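PDB 7OMU: macro domain-containing protein from Thermosipho africanus, which combines a DarT-like region with a macro domain, whose pocket holds adenosine-5-diphosphoribose. Local coordinates for residues L227-G232 against I385-E390. The protein carries 1 engineered substitution. Sequence-based numbering, arbitrary orientation.
Sequences LSLVEG and IYLPLE. With APR (adenosine-5-diphosphoribose), chain C.
Leu229 pairs with Ile385 and Val230 with Tyr386 as 227-231 and 383-386 run parallel, joined by three backbone hydrogen bonds: Ile385 N to Ser228 O, Val230 N to Ile385 O and Leu387 N to Val230 O, each 3.0 Å long. The last carries the pairing one residue past the end of strand 383-386.

Successive side chains take alternate faces of the sheet. On one, Leu229 and Ile385 lie side by side and point the same way, with Leu229 CD2 3.9 Å from Ile385 CB, while Leu227 CD1 reaches the CD1 methyl of Ile385. Leu387 adds its CD2 against Leu229 CB; Trp365, Met372 and Cys373 of helix 365-376 pack on Ile385, and Trp365 also on Leu387. On the other, Val230 lies alongside the Tyr386 ring: its CB sits over one face, 3.8 Å from the centroid and offset toward the rim, in a CH-pi contact. Val230 CG1, anti to the backbone N (chi1 -178°), lies above the ring plane but beyond the rim, nearest CE2 and CZ. The phenol OH is hydrogen-bonded to Gln384.

In the mixed macro-domain sheet, 383-386 lies between 227-231 and 351-354, and the ligand pocket opens at the C-terminal ends of these parallel strands, the usual place for a site in an alpha/beta fold. Gly232 O approaches the Tyr386 ring at its edge, 3.6 Å from CD2, and comes equally near Leu389 CD1. Leu389 N gives adenosine-5-diphosphoribose O2' a fairly straight hydrogen bond of 3.0 Å (166° at the hydrogen). Glu390 OE2 accepts from that same hydroxyl at 3.2 Å and, weakly, from O3', while Tyr386 CB lies against C2 of the adenine.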
loop_
_atom_site.group_PDB
_atom_site.type_symbol
_atom_site.label_atom_id
_atom_site.label_comp_id
_atom_site.label_asym_id
_atom_site.label_seq_id
_atom_site.Cartn_x
_atom_site.Cartn_y
_atom_site.Cartn_z
ATOM N N LEU A 227 -10.443 -11.091 -16.138
ATOM C CA LEU A 227 -11.276 -10.197 -15.289
ATOM C C LEU A 227 -11.340 -10.762 -13.869
ATOM O O LEU A 227 -11.544 -11.982 -13.725
ATOM C CB LEU A 227 -12.677 -10.079 -15.896
ATOM C CG LEU A 227 -13.537 -8.942 -15.351
ATOM C CD1 LEU A 227 -12.881 -7.595 -15.615
ATOM C CD2 LEU A 227 -14.933 -8.987 -15.951
ATOM N N SER A 228 -11.147 -9.903 -12.866
ATOM C CA SER A 228 -11.387 -10.223 -11.437
ATOM C C SER A 228 -11.845 -8.963 -10.693
ATOM O O SER A 228 -11.479 -7.845 -11.108
ATOM C CB SER A 228 -10.184 -10.879 -10.791
ATOM O OG SER A 228 -9.045 -10.039 -10.842
ATOM N N LEU A 229 -12.679 -9.162 -9.672
ATOM C CA LEU A 229 -13.145 -8.117 -8.735
ATOM C C LEU A 229 -12.177 -8.085 -7.557
ATOM O O LEU A 229 -11.731 -9.165 -7.143
ATOM C CB LEU A 229 -14.557 -8.462 -8.267
ATOM C CG LEU A 229 -15.567 -8.748 -9.374
ATOM C CD1 LEU A 229 -16.919 -9.076 -8.766
ATOM C CD2 LEU A 229 -15.685 -7.574 -10.339
ATOM N N VAL A 230 -11.866 -6.899 -7.041
ATOM C CA VAL A 230 -10.801 -6.718 -6.015
ATOM C C VAL A 230 -11.291 -5.735 -4.948
ATOM O O VAL A 230 -11.598 -4.582 -5.312
ATOM C CB VAL A 230 -9.499 -6.235 -6.681
ATOM C CG1 VAL A 230 -8.374 -6.093 -5.673
ATOM C CG2 VAL A 230 -9.071 -7.134 -7.836
ATOM N N GLU A 231 -11.386 -6.187 -3.694
ATOM C CA GLU A 231 -11.370 -5.309 -2.498
ATOM C C GLU A 231 -9.905 -4.954 -2.225
ATOM O O GLU A 231 -9.136 -5.870 -1.897
ATOM C CB GLU A 231 -11.971 -5.996 -1.271
ATOM C CG GLU A 231 -13.485 -6.082 -1.264
ATOM C CD GLU A 231 -14.063 -6.862 -0.086
ATOM O OE1 GLU A 231 -13.419 -6.887 0.985
ATOM O OE2 GLU A 231 -15.158 -7.455 -0.235
ATOM N N GLY A 232 -9.522 -3.688 -2.382
ATOM C CA GLY A 232 -8.142 -3.241 -2.124
ATOM C C GLY A 232 -7.879 -1.826 -2.607
ATOM O O GLY A 232 -8.856 -1.098 -2.890
ATOM N N ILE A 385 -11.453 -4.892 -11.767
ATOM C CA ILE A 385 -12.538 -3.969 -11.335
ATOM C C ILE A 385 -12.444 -3.876 -9.813
ATOM O O ILE A 385 -12.577 -4.921 -9.139
ATOM C CB ILE A 385 -13.919 -4.448 -11.816
ATOM C CG1 ILE A 385 -13.997 -4.471 -13.344
ATOM C CG2 ILE A 385 -15.017 -3.590 -11.214
ATOM C CD1 ILE A 385 -15.312 -4.985 -13.886
ATOM N N TYR A 386 -12.186 -2.673 -9.298
ATOM C CA TYR A 386 -11.972 -2.416 -7.853
ATOM C C TYR A 386 -13.307 -2.021 -7.230
ATOM O O TYR A 386 -13.809 -0.910 -7.518
ATOM C CB TYR A 386 -10.857 -1.391 -7.650
ATOM C CG TYR A 386 -9.503 -2.039 -7.538
ATOM C CD1 TYR A 386 -8.772 -2.382 -8.666
ATOM C CD2 TYR A 386 -8.984 -2.371 -6.300
ATOM C CE1 TYR A 386 -7.542 -3.010 -8.564
ATOM C CE2 TYR A 386 -7.751 -2.990 -6.179
ATOM C CZ TYR A 386 -7.031 -3.316 -7.315
ATOM O OH TYR A 386 -5.826 -3.938 -7.182
ATOM N N LEU A 387 -13.848 -2.922 -6.406
ATOM C CA LEU A 387 -15.158 -2.760 -5.724
ATOM C C LEU A 387 -15.116 -1.524 -4.832
ATOM O O LEU A 387 -14.082 -1.210 -4.239
ATOM C CB LEU A 387 -15.474 -4.009 -4.894
ATOM C CG LEU A 387 -15.615 -5.318 -5.669
ATOM C CD1 LEU A 387 -15.885 -6.477 -4.722
ATOM C CD2 LEU A 387 -16.706 -5.221 -6.728
ATOM N N PRO A 388 -16.258 -0.816 -4.693
ATOM C CA PRO A 388 -16.341 0.381 -3.861
ATOM C C PRO A 388 -16.185 0.003 -2.385
ATOM O O PRO A 388 -16.779 -0.986 -1.987
ATOM C CB PRO A 388 -17.751 0.913 -4.149
ATOM C CG PRO A 388 -18.541 -0.326 -4.504
ATOM C CD PRO A 388 -17.558 -1.177 -5.277
ATOM N N LEU A 389 -15.420 0.799 -1.631
ATOM C CA LEU A 389 -14.897 0.436 -0.284
ATOM C C LEU A 389 -15.795 1.001 0.824
ATOM O O LEU A 389 -15.632 0.579 1.982
ATOM C CB LEU A 389 -13.456 0.946 -0.164
ATOM C CG LEU A 389 -12.446 0.257 -1.087
ATOM C CD1 LEU A 389 -11.145 1.042 -1.170
ATOM C CD2 LEU A 389 -12.181 -1.175 -0.640
ATOM N N GLU A 390 -16.736 1.875 0.467
ATOM C CA GLU A 390 -17.585 2.651 1.407
ATOM C C GLU A 390 -19.021 2.113 1.347
ATOM O O GLU A 390 -19.954 2.913 1.551
ATOM C CB GLU A 390 -17.522 4.136 1.029
ATOM C CG GLU A 390 -17.910 4.417 -0.423
ATOM C CD GLU A 390 -17.662 5.828 -0.922
ATOM O OE1 GLU A 390 -18.141 6.773 -0.268
ATOM O OE2 GLU A 390 -16.992 5.979 -1.968
HETATM N N1 APR C . -8.988 1.692 -4.655
HETATM C C2 APR C . -10.154 1.229 -5.125
HETATM N N3 APR C . -11.354 1.809 -5.128
HETATM C C4 APR C . -11.290 3.026 -4.561
HETATM C C5 APR C . -10.172 3.636 -4.031
HETATM C C6 APR C . -8.959 2.921 -4.086
HETATM N N6 APR C . -7.803 3.381 -3.615
HETATM N N7 APR C . -10.501 4.892 -3.534
HETATM C C8 APR C . -11.787 5.018 -3.769
HETATM N N9 APR C . -12.322 3.908 -4.390
HETATM C "C1'" APR C . -13.710 3.688 -4.803
HETATM C "C2'" APR C . -14.743 4.392 -3.926
HETATM O "O2'" APR C . -15.190 3.544 -2.889
HETATM C "C3'" APR C . -15.864 4.754 -4.911
HETATM O "O3'" APR C . -17.007 3.936 -4.701
HETATM O "O4'" APR C . -13.866 4.213 -6.099
HETATM C "C4'" APR C . -15.262 4.539 -6.310
HETATM C "C5'" APR C . -15.366 5.707 -7.267
HETATM O "O5'" APR C . -14.656 6.866 -6.733
HETATM P PA APR C . -15.199 8.371 -6.945
HETATM O O1A APR C . -14.037 9.302 -7.063
HETATM O O2A APR C . -16.226 8.681 -5.904
HETATM O O3A APR C . -15.918 8.281 -8.382
HETATM P PB APR C . -17.321 8.792 -8.982
HETATM O O1B APR C . -18.421 8.234 -8.141
HETATM O O2B APR C . -17.350 8.502 -10.447
HETATM O O5D APR C . -17.219 10.382 -8.749
HETATM C C5D APR C . -16.530 11.219 -9.723
HETATM O O4D APR C . -15.651 12.695 -8.026
HETATM O O1D APR C . -13.581 11.730 -8.335
HETATM C C1D APR C . -14.286 12.915 -8.406
HETATM O O2D APR C . -13.522 14.571 -10.096
HETATM C C2D APR C . -14.314 13.424 -9.857
HETATM O O3D APR C . -16.209 14.979 -9.819
HETATM C C3D APR C . -15.794 13.661 -10.151
HETATM C C4D APR C . -16.459 12.642 -9.220
#